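Local coordinates for protein glycoside hydrolase family 43 (Halothermothrix orenii, PDB 4QQS) that hydrolyses O-glycosidic bonds as a thermostable five-bladed beta-propeller glycosidase with alpha-L-arabinofuranosidase activity, probably acting on arabinose-bearing plant polysaccharides such as xylan, at residues 161-164 and 169-172; 130-133 and 137-140; 89-94 and 114-119; 197-202 and 206-211. One frame throughout, in Å; residues are numbered along the deposited sequence.

How the contacts relate
The four contacts follow one another along the chain, and contact 3 comes first: residues 89-94, at the end of strand 82-90, meet residues 114-119 after a 19-residue excursion through strand 96-103. Contact 2 follows, closing the hairpin of strands 124-131 and 137-143, then contact 1, which folds the chain back after strand 153-162, and finally contact 4, the hairpin of strands 191-202 and 205-212. All are in series; none nests in or crosses another. Contacts 1 and 2 share a sheet through Gln161 and Ile139, contacts 2 and 4 join through Asp132 and Tyr206, and Leu117 and Phe118 of contact 3 pack against Leu170.

Contact 1. Residues 161-164 and 169-172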
loop_
_atom_site.group_PDB
_atom_site.type_symbol
_atom_site.label_atom_id
_atom_site.label_comp_id
_atom_site.label_asym_id
_atom_site.label_seq_id
_atom_site.Cartn_x
_atom_site.Cartn_y
_atom_site.Cartn_z
ATOM N N GLN A 161 10.373 -9.942 6.370
ATOM C CA GLN A 161 10.850 -11.317 6.436
ATOM C C GLN A 161 10.705 -11.982 5.084
ATOM O O GLN A 161 9.757 -11.743 4.342
ATOM C CB GLN A 161 10.072 -12.131 7.481
ATOM C CG GLN A 161 10.431 -11.737 8.899
ATOM C CD GLN A 161 9.596 -12.415 9.947
ATOM O OE1 GLN A 161 8.571 -11.879 10.387
ATOM N NE2 GLN A 161 10.023 -13.599 10.368
ATOM N N GLU A 162 11.651 -12.852 4.773
ATOM C CA GLU A 162 11.481 -13.784 3.670
ATOM C C GLU A 162 10.350 -14.735 4.028
ATOM O O GLU A 162 10.186 -15.087 5.201
ATOM C CB GLU A 162 12.792 -14.535 3.488
ATOM C CG GLU A 162 12.853 -15.447 2.296
ATOM C CD GLU A 162 14.215 -16.101 2.150
ATOM O OE1 GLU A 162 15.210 -15.578 2.722
ATOM O OE2 GLU A 162 14.289 -17.137 1.470
ATOM N N MET A 163 9.570 -15.140 3.031
ATOM C CA MET A 163 8.512 -16.118 3.257
ATOM C C MET A 163 8.892 -17.465 2.703
ATOM O O MET A 163 9.743 -17.582 1.828
ATOM C CB MET A 163 7.198 -15.702 2.603
ATOM C CG MET A 163 6.795 -14.250 2.865
ATOM S SD MET A 163 5.184 -13.843 2.210
ATOM C CE MET A 163 4.136 -14.449 3.517
ATOM N N SER A 164 8.218 -18.491 3.204
ATOM C CA SER A 164 8.272 -19.788 2.577
ATOM C C SER A 164 7.668 -19.674 1.182
ATOM O O SER A 164 6.906 -18.734 0.874
ATOM C CB SER A 164 7.497 -20.807 3.404
ATOM O OG SER A 164 6.168 -20.360 3.615
ATOM N N GLU A 169 4.585 -19.274 5.923
ATOM C CA GLU A 169 5.513 -19.090 7.029
ATOM C C GLU A 169 6.362 -17.878 6.761
ATOM O O GLU A 169 6.771 -17.647 5.615
ATOM C CB GLU A 169 6.437 -20.302 7.179
ATOM C CG GLU A 169 7.380 -20.217 8.404
ATOM C CD GLU A 169 8.718 -20.941 8.247
ATOM O OE1 GLU A 169 9.009 -21.517 7.174
ATOM O OE2 GLU A 169 9.499 -20.935 9.225
ATOM N N LEU A 170 6.640 -17.132 7.821
ATOM C CA LEU A 170 7.589 -16.039 7.767
ATOM C C LEU A 170 8.896 -16.581 8.351
ATOM O O LEU A 170 8.940 -17.014 9.513
ATOM C CB LEU A 170 7.071 -14.848 8.559
ATOM C CG LEU A 170 5.993 -13.997 7.877
ATOM C CD1 LEU A 170 4.674 -14.720 7.671
ATOM C CD2 LEU A 170 5.752 -12.743 8.659
ATOM N N LYS A 171 9.948 -16.611 7.538
ATOM C CA LYS A 171 11.195 -17.273 7.924
ATOM C C LYS A 171 11.989 -16.453 8.917
ATOM O O LYS A 171 12.069 -15.231 8.805
ATOM C CB LYS A 171 12.062 -17.528 6.681
ATOM C CG LYS A 171 11.494 -18.539 5.692
ATOM C CD LYS A 171 12.379 -18.659 4.443
ATOM C CE LYS A 171 12.722 -20.081 4.094
ATOM N NZ LYS A 171 13.766 -20.157 3.041
ATOM N N GLY A 172 12.619 -17.146 9.857
ATOM C CA GLY A 172 13.575 -16.524 10.741
ATOM C C GLY A 172 12.991 -15.444 11.619
ATOM O O GLY A 172 11.798 -15.442 11.912
HETATM O O HOH W 1 8.599 -15.603 12.012
HETATM O O HOH W 2 13.320 -13.479 7.022
#
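A single beta bridge between Met163 and Leu170 marks the turn-back that follows strand 153-162 in this five-bladed beta-propeller. The backbone is pinned on both sides of that bridge: Lys171 N donates to Glu162 O at 2.8 Å, and Ser164 N to Glu169 O at 2.9 Å. Ser164 OG in turn accepts from Glu169 N (3.0 Å), and it also hydrogen-bonds Asp166 within the intervening loop. The Gln161 side chain crosses that of Leu170 at about a right angle. Its NE2 reaches Lys171 O at 3.0 Å, coming from above the carbonyl plane, although the acceptor lies close to the plane of the glutamine amide. A water takes a further bond from NE2 and passes one to Leu170 O, while OE1 rests 3.4 Å from Leu170 CD2 and is held by Tyr141 and Arg120. Glu162, its chi1 of -174° setting CG beside the carbonyl carbon, extends to slant across Lys171, whose NZ forms a salt bridge with OE2 at 3.4 Å, the hydrogen bond within it being weak. Shortening Gln161 to alanine would probably take the amide donor from Lys171 O, deprive Tyr141 and Arg120 of OE1, and open a gap beside Leu170. The chemistry is thus layered: two backbone bonds flanking one bridge and a doubly engaged amide fix the turn, and the long lysine-glutamate pair at its outer side is likely to add little.

Contact 2. Residues 130-133 and 137-140; sequences FIDQ and PYIY
Ile131 and Pro137 fit together on one face of the sheet, where strands 124-131 and 137-143 pair antiparallel, and the CD1 methyl of Ile131 abuts the CA-CB side of the proline, 3.6 Å from Pro137 CB. The isoleucine reaches it because CG1 stands beside the backbone N and the chain bends again at chi2 (-57°), which swings the methyl across to the neighbouring strand. Tyr79 of strand 72-79 packs on both residues. On the other side the bumps are aromatic. Phe130 and Tyr138 lie side by side and point the same way, with Tyr138 CD1 at the edge of the phenylalanine ring, 4.1 Å from CD2. Phe130 CB fills the notch at the edge of the Tyr140 ring, 3.9 Å from CE1, and Asp132 CB lies at the edge of the Tyr138 ring, 4.1 Å from its CE1. Beneath the side chains, Phe130 and Tyr138 form a hydrogen-bonded pair: Phe130 N to Tyr138 O at 2.8 Å, and Tyr138 N to Phe130 O at 2.9 Å. A water joins Tyr138 OH to Asp132 OD2, which also meets Tyr206, and Tyr140 OH is tied to Pro230. Val199 of strand 191-202 packs against both Phe130 and Tyr140. Antiparallel hairpins of this kind build the blades of a beta-propeller, and strands 124-131 and 137-143 form one here.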
loop_
_atom_site.group_PDB
_atom_site.type_symbol
_atom_site.label_atom_id
_atom_site.label_comp_id
_atom_site.label_asym_id
_atom_site.label_seq_id
_atom_site.Cartn_x
_atom_site.Cartn_y
_atom_site.Cartn_z
ATOM N N PHE A 130 6.442 -8.880 -1.868
ATOM C CA PHE A 130 7.324 -8.615 -2.997
ATOM C C PHE A 130 7.937 -9.929 -3.450
ATOM O O PHE A 130 8.564 -10.619 -2.655
ATOM C CB PHE A 130 8.430 -7.646 -2.552
ATOM C CG PHE A 130 9.556 -7.503 -3.544
ATOM C CD1 PHE A 130 9.371 -6.856 -4.751
ATOM C CD2 PHE A 130 10.800 -8.031 -3.269
ATOM C CE1 PHE A 130 10.419 -6.739 -5.661
ATOM C CE2 PHE A 130 11.829 -7.916 -4.161
ATOM C CZ PHE A 130 11.641 -7.271 -5.361
ATOM N N ILE A 131 7.745 -10.266 -4.722
ATOM C CA ILE A 131 8.359 -11.443 -5.304
ATOM C C ILE A 131 9.576 -10.976 -6.115
ATOM O O ILE A 131 9.436 -10.249 -7.098
ATOM C CB ILE A 131 7.370 -12.228 -6.208
ATOM C CG1 ILE A 131 6.060 -12.541 -5.469
ATOM C CG2 ILE A 131 8.021 -13.505 -6.714
ATOM C CD1 ILE A 131 6.214 -13.318 -4.197
ATOM N N ASP A 132 10.775 -11.369 -5.695
ATOM C CA ASP A 132 11.986 -10.929 -6.383
ATOM C C ASP A 132 12.134 -11.645 -7.729
ATOM O O ASP A 132 11.417 -12.597 -8.041
ATOM C CB ASP A 132 13.201 -11.171 -5.487
ATOM C CG ASP A 132 14.373 -10.246 -5.782
ATOM O OD1 ASP A 132 14.348 -9.487 -6.776
ATOM O OD2 ASP A 132 15.335 -10.309 -4.998
ATOM N N GLN A 133 13.077 -11.173 -8.528
ATOM C CA GLN A 133 13.298 -11.724 -9.856
ATOM C C GLN A 133 13.611 -13.220 -9.809
ATOM O O GLN A 133 13.237 -13.961 -10.717
ATOM C CB GLN A 133 14.418 -10.973 -10.560
ATOM C CG GLN A 133 14.029 -9.584 -11.007
ATOM C CD GLN A 133 15.180 -8.856 -11.666
ATOM O OE1 GLN A 133 16.316 -8.899 -11.183
ATOM N NE2 GLN A 133 14.900 -8.190 -12.782
ATOM N N PRO A 137 9.866 -14.900 -2.237
ATOM C CA PRO A 137 8.911 -13.955 -1.660
ATOM C C PRO A 137 9.421 -13.321 -0.375
ATOM O O PRO A 137 10.067 -13.972 0.452
ATOM C CB PRO A 137 7.700 -14.840 -1.354
ATOM C CG PRO A 137 8.252 -16.222 -1.178
ATOM C CD PRO A 137 9.551 -16.297 -1.889
ATOM N N TYR A 138 9.103 -12.040 -0.222
ATOM C CA TYR A 138 9.373 -11.294 0.990
ATOM C C TYR A 138 8.118 -10.546 1.389
ATOM O O TYR A 138 7.437 -9.999 0.541
ATOM C CB TYR A 138 10.495 -10.280 0.765
ATOM C CG TYR A 138 11.801 -10.901 0.350
ATOM C CD1 TYR A 138 12.076 -11.160 -0.986
ATOM C CD2 TYR A 138 12.756 -11.255 1.291
ATOM C CE1 TYR A 138 13.264 -11.739 -1.377
ATOM C CE2 TYR A 138 13.954 -11.853 0.909
ATOM C CZ TYR A 138 14.194 -12.092 -0.430
ATOM O OH TYR A 138 15.379 -12.664 -0.841
ATOM N N ILE A 139 7.824 -10.524 2.679
ATOM C CA ILE A 139 6.716 -9.743 3.193
ATOM C C ILE A 139 7.248 -8.569 3.998
ATOM O O ILE A 139 8.078 -8.733 4.888
ATOM C CB ILE A 139 5.716 -10.614 4.004
ATOM C CG1 ILE A 139 4.463 -9.797 4.349
ATOM C CG2 ILE A 139 6.355 -11.215 5.247
ATOM C CD1 ILE A 139 3.333 -10.631 4.943
ATOM N N TYR A 140 6.765 -7.383 3.642
ATOM C CA TYR A 140 7.029 -6.144 4.364
ATOM C C TYR A 140 5.744 -5.820 5.100
ATOM O O TYR A 140 4.676 -5.934 4.534
ATOM C CB TYR A 140 7.384 -5.021 3.362
ATOM C CG TYR A 140 8.658 -5.301 2.623
ATOM C CD1 TYR A 140 8.673 -6.102 1.492
ATOM C CD2 TYR A 140 9.861 -4.801 3.072
ATOM C CE1 TYR A 140 9.862 -6.416 0.852
ATOM C CE2 TYR A 140 11.055 -5.093 2.430
ATOM C CZ TYR A 140 11.053 -5.910 1.319
ATOM O OH TYR A 140 12.200 -6.263 0.667
HETATM O O HOH W 3 15.901 -12.624 -3.530
#

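Contact 3. Residues 89-94 and 114-119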
loop_
_atom_site.group_PDB
_atom_site.type_symbol
_atom_site.label_atom_id
_atom_site.label_comp_id
_atom_site.label_asym_id
_atom_site.label_seq_id
_atom_site.Cartn_x
_atom_site.Cartn_y
_atom_site.Cartn_z
ATOM N N ALA A 89 -7.239 -7.071 9.739
ATOM C CA ALA A 89 -8.484 -6.767 10.428
ATOM C C ALA A 89 -8.254 -6.994 11.909
ATOM O O ALA A 89 -7.265 -7.606 12.319
ATOM C CB ALA A 89 -9.635 -7.649 9.918
ATOM N N ARG A 90 -9.193 -6.525 12.726
ATOM C CA ARG A 90 -9.116 -6.728 14.164
ATOM C C ARG A 90 -9.705 -8.089 14.536
ATOM O O ARG A 90 -10.818 -8.428 14.143
ATOM C CB ARG A 90 -9.850 -5.611 14.927
ATOM C CG ARG A 90 -9.446 -5.540 16.394
ATOM C CD ARG A 90 -9.991 -4.307 17.095
ATOM N NE ARG A 90 -9.576 -3.059 16.464
ATOM C CZ ARG A 90 -8.411 -2.448 16.654
ATOM N NH1 ARG A 90 -7.487 -2.963 17.453
ATOM N NH2 ARG A 90 -8.154 -1.313 16.009
ATOM N N ASP A 91 -8.940 -8.872 15.285
ATOM C CA ASP A 91 -9.398 -10.191 15.701
ATOM C C ASP A 91 -10.226 -10.049 16.980
ATOM O O ASP A 91 -10.329 -8.963 17.564
ATOM C CB ASP A 91 -8.200 -11.119 15.924
ATOM C CG ASP A 91 -8.516 -12.584 15.648
ATOM O OD1 ASP A 91 -9.707 -12.962 15.565
ATOM O OD2 ASP A 91 -7.549 -13.366 15.501
ATOM N N ASN A 92 -10.816 -11.153 17.423
ATOM C CA ASN A 92 -11.653 -11.149 18.618
ATOM C C ASN A 92 -10.909 -10.709 19.871
ATOM O O ASN A 92 -11.510 -10.155 20.794
ATOM C CB ASN A 92 -12.265 -12.531 18.830
ATOM C CG ASN A 92 -13.297 -12.862 17.784
ATOM O OD1 ASN A 92 -14.271 -12.129 17.603
ATOM N ND2 ASN A 92 -13.077 -13.949 17.062
ATOM N N ASP A 93 -9.600 -10.939 19.891
ATOM C CA ASP A 93 -8.773 -10.569 21.030
ATOM C C ASP A 93 -8.369 -9.100 21.030
ATOM O O ASP A 93 -7.653 -8.656 21.923
ATOM C CB ASP A 93 -7.541 -11.469 21.133
ATOM C CG ASP A 93 -6.609 -11.376 19.925
ATOM O OD1 ASP A 93 -6.778 -10.498 19.045
ATOM O OD2 ASP A 93 -5.676 -12.209 19.875
ATOM N N GLY A 94 -8.828 -8.351 20.033
ATOM C CA GLY A 94 -8.571 -6.926 19.960
ATOM C C GLY A 94 -7.314 -6.509 19.217
ATOM O O GLY A 94 -7.086 -5.321 19.036
ATOM N N LYS A 114 -5.039 -18.500 5.361
ATOM C CA LYS A 114 -4.453 -18.475 6.701
ATOM C C LYS A 114 -4.797 -17.124 7.319
ATOM O O LYS A 114 -4.225 -16.098 6.976
ATOM C CB LYS A 114 -2.946 -18.750 6.677
ATOM C CG LYS A 114 -2.389 -19.136 8.033
ATOM C CD LYS A 114 -0.968 -19.637 7.949
ATOM C CE LYS A 114 -0.366 -19.914 9.312
ATOM N NZ LYS A 114 0.931 -20.611 9.145
ATOM N N ALA A 115 -5.767 -17.157 8.222
ATOM C CA ALA A 115 -6.311 -15.959 8.834
ATOM C C ALA A 115 -6.443 -16.205 10.333
ATOM O O ALA A 115 -7.334 -16.927 10.748
ATOM C CB ALA A 115 -7.661 -15.624 8.216
ATOM N N PRO A 116 -5.549 -15.624 11.150
ATOM C CA PRO A 116 -4.443 -14.733 10.779
ATOM C C PRO A 116 -3.263 -15.487 10.168
ATOM O O PRO A 116 -3.059 -16.691 10.410
ATOM C CB PRO A 116 -4.036 -14.121 12.113
ATOM C CG PRO A 116 -4.323 -15.186 13.107
ATOM C CD PRO A 116 -5.577 -15.874 12.603
ATOM N N LEU A 117 -2.461 -14.762 9.403
ATOM C CA LEU A 117 -1.272 -15.331 8.784
ATOM C C LEU A 117 -0.203 -15.614 9.848
ATOM O O LEU A 117 0.496 -16.634 9.779
ATOM C CB LEU A 117 -0.747 -14.360 7.730
ATOM C CG LEU A 117 0.545 -14.763 7.028
ATOM C CD1 LEU A 117 0.413 -16.094 6.288
ATOM C CD2 LEU A 117 0.962 -13.665 6.068
ATOM N N PHE A 118 -0.074 -14.706 10.810
ATOM C CA PHE A 118 0.788 -14.894 11.968
ATOM C C PHE A 118 0.178 -14.118 13.122
ATOM O O PHE A 118 -0.677 -13.252 12.910
ATOM C CB PHE A 118 2.247 -14.471 11.697
ATOM C CG PHE A 118 2.445 -12.997 11.403
ATOM C CD1 PHE A 118 2.308 -12.515 10.110
ATOM C CD2 PHE A 118 2.816 -12.094 12.404
ATOM C CE1 PHE A 118 2.521 -11.165 9.819
ATOM C CE2 PHE A 118 3.039 -10.756 12.115
ATOM C CZ PHE A 118 2.880 -10.299 10.820
ATOM N N ASP A 119 0.598 -14.437 14.343
ATOM C CA ASP A 119 -0.017 -13.851 15.525
ATOM C C ASP A 119 1.019 -13.795 16.627
ATOM O O ASP A 119 1.526 -14.834 17.050
ATOM C CB ASP A 119 -1.225 -14.701 15.938
ATOM C CG ASP A 119 -2.080 -14.056 17.005
ATOM O OD1 ASP A 119 -1.694 -12.999 17.557
ATOM O OD2 ASP A 119 -3.170 -14.616 17.274
HETATM O O HOH W 4 -2.808 -12.681 20.073
#
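The backbones of Asp91 and Pro116 stay well apart, their CA atoms 8.3 Å from each other, where a type I beta turn from Asp91 to Gly94 faces the loop that follows strand 111-112. The turn links strands 82-90 and 96-103 of one antiparallel sheet and is closed by Gly94 N bonding to Asp91 O at 3.0 Å. Asp91 also receives Asn92 N at OD1, on the anti side and out of the carboxylate plane, while its OD2 approaches Pro116 CD at 4.3 Å. Pro116 follows a cis peptide bond and packs on Lys97 as well. The Arg90 side chain extends alongside the turn to its Gly94 end, where NH1 hydrogen-bonds Gly94 O at 2.9 Å with that oxygen in the guanidinium plane, and its NE forms a salt bridge with Asp70. Between the two segments, the carboxylates of Asp93 and Asp119 come near each other, and Asp91 adds a third negative charge. Lys97 makes salt bridges to all three, so its ammonium group probably offsets much of their mutual repulsion. A water also bridges two of them, donating to Asp93 OD2 at 2.9 Å and to Asp119 OD1 at 2.8 Å, while Asp93 OD2 and Asp119 OD2 remain 4.3 Å apart.

Contact 4. Residues 197-202 and 206-211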
loop_
_atom_site.group_PDB
_atom_site.type_symbol
_atom_site.label_atom_id
_atom_site.label_comp_id
_atom_site.label_asym_id
_atom_site.label_seq_id
_atom_site.Cartn_x
_atom_site.Cartn_y
_atom_site.Cartn_z
ATOM N N PRO A 197 4.388 0.222 3.079
ATOM C CA PRO A 197 5.502 -0.127 2.184
ATOM C C PRO A 197 5.043 -0.654 0.826
ATOM O O PRO A 197 4.058 -1.392 0.745
ATOM C CB PRO A 197 6.239 -1.232 2.951
ATOM C CG PRO A 197 5.185 -1.838 3.839
ATOM C CD PRO A 197 4.320 -0.664 4.255
ATOM N N PHE A 198 5.808 -0.324 -0.204
ATOM C CA PHE A 198 5.637 -0.904 -1.531
ATOM C C PHE A 198 7.022 -0.951 -2.175
ATOM O O PHE A 198 7.683 0.070 -2.228
ATOM C CB PHE A 198 4.670 -0.076 -2.400
ATOM C CG PHE A 198 4.261 -0.795 -3.660
ATOM C CD1 PHE A 198 5.124 -0.899 -4.730
ATOM C CD2 PHE A 198 3.031 -1.447 -3.746
ATOM C CE1 PHE A 198 4.767 -1.609 -5.868
ATOM C CE2 PHE A 198 2.680 -2.138 -4.897
ATOM C CZ PHE A 198 3.551 -2.224 -5.931
ATOM N N VAL A 199 7.449 -2.117 -2.649
ATOM C CA VAL A 199 8.814 -2.301 -3.140
ATOM C C VAL A 199 8.848 -2.533 -4.653
ATOM O O VAL A 199 8.097 -3.349 -5.191
ATOM C CB VAL A 199 9.497 -3.473 -2.396
ATOM C CG1 VAL A 199 10.889 -3.783 -2.970
ATOM C CG2 VAL A 199 9.595 -3.137 -0.908
ATOM N N ILE A 200 9.741 -1.813 -5.327
ATOM C CA ILE A 200 10.053 -2.038 -6.740
ATOM C C ILE A 200 11.558 -2.225 -6.887
ATOM O O ILE A 200 12.349 -1.798 -6.055
ATOM C CB ILE A 200 9.520 -0.900 -7.657
ATOM C CG1 ILE A 200 10.154 0.449 -7.300
ATOM C CG2 ILE A 200 8.000 -0.857 -7.587
ATOM C CD1 ILE A 200 9.676 1.609 -8.172
ATOM N N LYS A 201 11.941 -2.869 -7.977
ATOM C CA LYS A 201 13.342 -3.140 -8.269
ATOM C C LYS A 201 13.732 -2.373 -9.524
ATOM O O LYS A 201 12.954 -2.283 -10.476
ATOM C CB LYS A 201 13.560 -4.649 -8.458
ATOM C CG LYS A 201 15.020 -5.088 -8.458
ATOM C CD LYS A 201 15.136 -6.597 -8.576
ATOM C CE LYS A 201 16.555 -7.092 -8.383
ATOM N NZ LYS A 201 16.613 -8.576 -8.403
ATOM N N HIS A 202 14.928 -1.808 -9.524
ATOM C CA HIS A 202 15.408 -1.043 -10.659
ATOM C C HIS A 202 16.924 -1.128 -10.697
ATOM O O HIS A 202 17.592 -0.801 -9.718
ATOM C CB HIS A 202 14.956 0.411 -10.540
ATOM C CG HIS A 202 15.344 1.260 -11.711
ATOM N ND1 HIS A 202 16.395 2.151 -11.673
ATOM C CD2 HIS A 202 14.824 1.345 -12.957
ATOM C CE1 HIS A 202 16.506 2.747 -12.847
ATOM N NE2 HIS A 202 15.562 2.279 -13.643
ATOM N N TYR A 206 16.821 -2.170 -4.830
ATOM C CA TYR A 206 15.459 -2.287 -4.335
ATOM C C TYR A 206 15.041 -0.956 -3.726
ATOM O O TYR A 206 15.799 -0.335 -2.992
ATOM C CB TYR A 206 15.367 -3.404 -3.297
ATOM C CG TYR A 206 15.817 -4.742 -3.833
ATOM C CD1 TYR A 206 17.158 -5.097 -3.814
ATOM C CD2 TYR A 206 14.920 -5.651 -4.360
ATOM C CE1 TYR A 206 17.590 -6.311 -4.303
ATOM C CE2 TYR A 206 15.345 -6.879 -4.855
ATOM C CZ TYR A 206 16.688 -7.207 -4.815
ATOM O OH TYR A 206 17.144 -8.422 -5.275
ATOM N N TYR A 207 13.825 -0.524 -4.057
ATOM C CA TYR A 207 13.304 0.772 -3.639
ATOM C C TYR A 207 11.996 0.553 -2.903
ATOM O O TYR A 207 11.049 0.017 -3.465
ATOM C CB TYR A 207 13.063 1.662 -4.866
ATOM C CG TYR A 207 14.343 2.007 -5.569
ATOM C CD1 TYR A 207 14.961 1.110 -6.444
ATOM C CD2 TYR A 207 14.979 3.203 -5.314
ATOM C CE1 TYR A 207 16.165 1.408 -7.042
ATOM C CE2 TYR A 207 16.188 3.517 -5.931
ATOM C CZ TYR A 207 16.767 2.617 -6.792
ATOM O OH TYR A 207 17.969 2.896 -7.393
ATOM N N MET A 208 11.950 0.962 -1.642
ATOM C CA MET A 208 10.755 0.835 -0.819
ATOM C C MET A 208 10.143 2.213 -0.668
ATOM O O MET A 208 10.713 3.088 -0.014
ATOM C CB MET A 208 11.101 0.320 0.582
ATOM C CG MET A 208 9.849 0.145 1.459
ATOM S SD MET A 208 10.187 0.004 3.199
ATOM C CE MET A 208 11.164 -1.489 3.151
ATOM N N MET A 209 8.997 2.407 -1.292
ATOM C CA MET A 209 8.180 3.579 -1.051
ATOM C C MET A 209 7.395 3.352 0.244
ATOM O O MET A 209 7.027 2.217 0.562
ATOM C CB MET A 209 7.250 3.796 -2.242
ATOM C CG MET A 209 8.022 4.050 -3.509
ATOM S SD MET A 209 7.042 4.086 -5.002
ATOM C CE MET A 209 6.410 5.760 -4.837
ATOM N N TYR A 210 7.125 4.428 0.976
ATOM C CA TYR A 210 6.417 4.308 2.247
ATOM C C TYR A 210 5.844 5.680 2.573
ATOM O O TYR A 210 6.232 6.690 1.981
ATOM C CB TYR A 210 7.348 3.809 3.376
ATOM C CG TYR A 210 8.405 4.818 3.732
ATOM C CD1 TYR A 210 9.602 4.896 3.040
ATOM C CD2 TYR A 210 8.189 5.745 4.745
ATOM C CE1 TYR A 210 10.539 5.861 3.346
ATOM C CE2 TYR A 210 9.123 6.712 5.046
ATOM C CZ TYR A 210 10.303 6.764 4.352
ATOM O OH TYR A 210 11.279 7.700 4.632
ATOM N N SER A 211 4.938 5.702 3.545
ATOM C CA SER A 211 4.305 6.933 3.988
ATOM C C SER A 211 4.657 7.253 5.431
ATOM O O SER A 211 4.894 6.348 6.250
ATOM C CB SER A 211 2.789 6.808 3.856
ATOM O OG SER A 211 2.423 6.605 2.496
HETATM O O HOH W 5 19.226 1.239 -9.224
#
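Lys201 and Tyr206 run side by side at the turn end of an antiparallel hairpin, the lysine CG over one face of the phenol ring and NZ donating to Tyr206 OH at 3.2 Å. Holding CG anti to the backbone N (chi1 -167°), the fully extended lysine carries its ammonium group to the level of the hydroxyl. Both polar ends have stronger partners on the neighbouring hairpin: NZ forms a salt bridge with Asp132 and a hydrogen bond with Gln133, and Tyr206 OH bonds to the other carboxylate oxygen of Asp132. The main chains satisfy each other in two reciprocal pairs. Phe198 N gives to Met209 O (2.9 Å) and Met209 N to Phe198 O (2.8 Å); Ile200 N and Tyr207 N exchange bonds with Tyr207 O and Ile200 O in the same manner, the first of them in the carbonyl plane. A water donates to His202 O at 2.7 Å and also bonds to Tyr207 OH, in the plane of that ring. Val199 CG2 packs on Met208 CB, and Pro197 CB on Met208 CG, near the predicted proton donor Glu195. A methionine in place of Lys201 would probably leave the Asp132 carboxylate without its positive mate and Gln133 OE1 without this donor. Chemically, one ammonium and one hydroxyl converge on a single carboxylate, tying this hairpin to the loop that follows strand 124-131 by charge as well as packing.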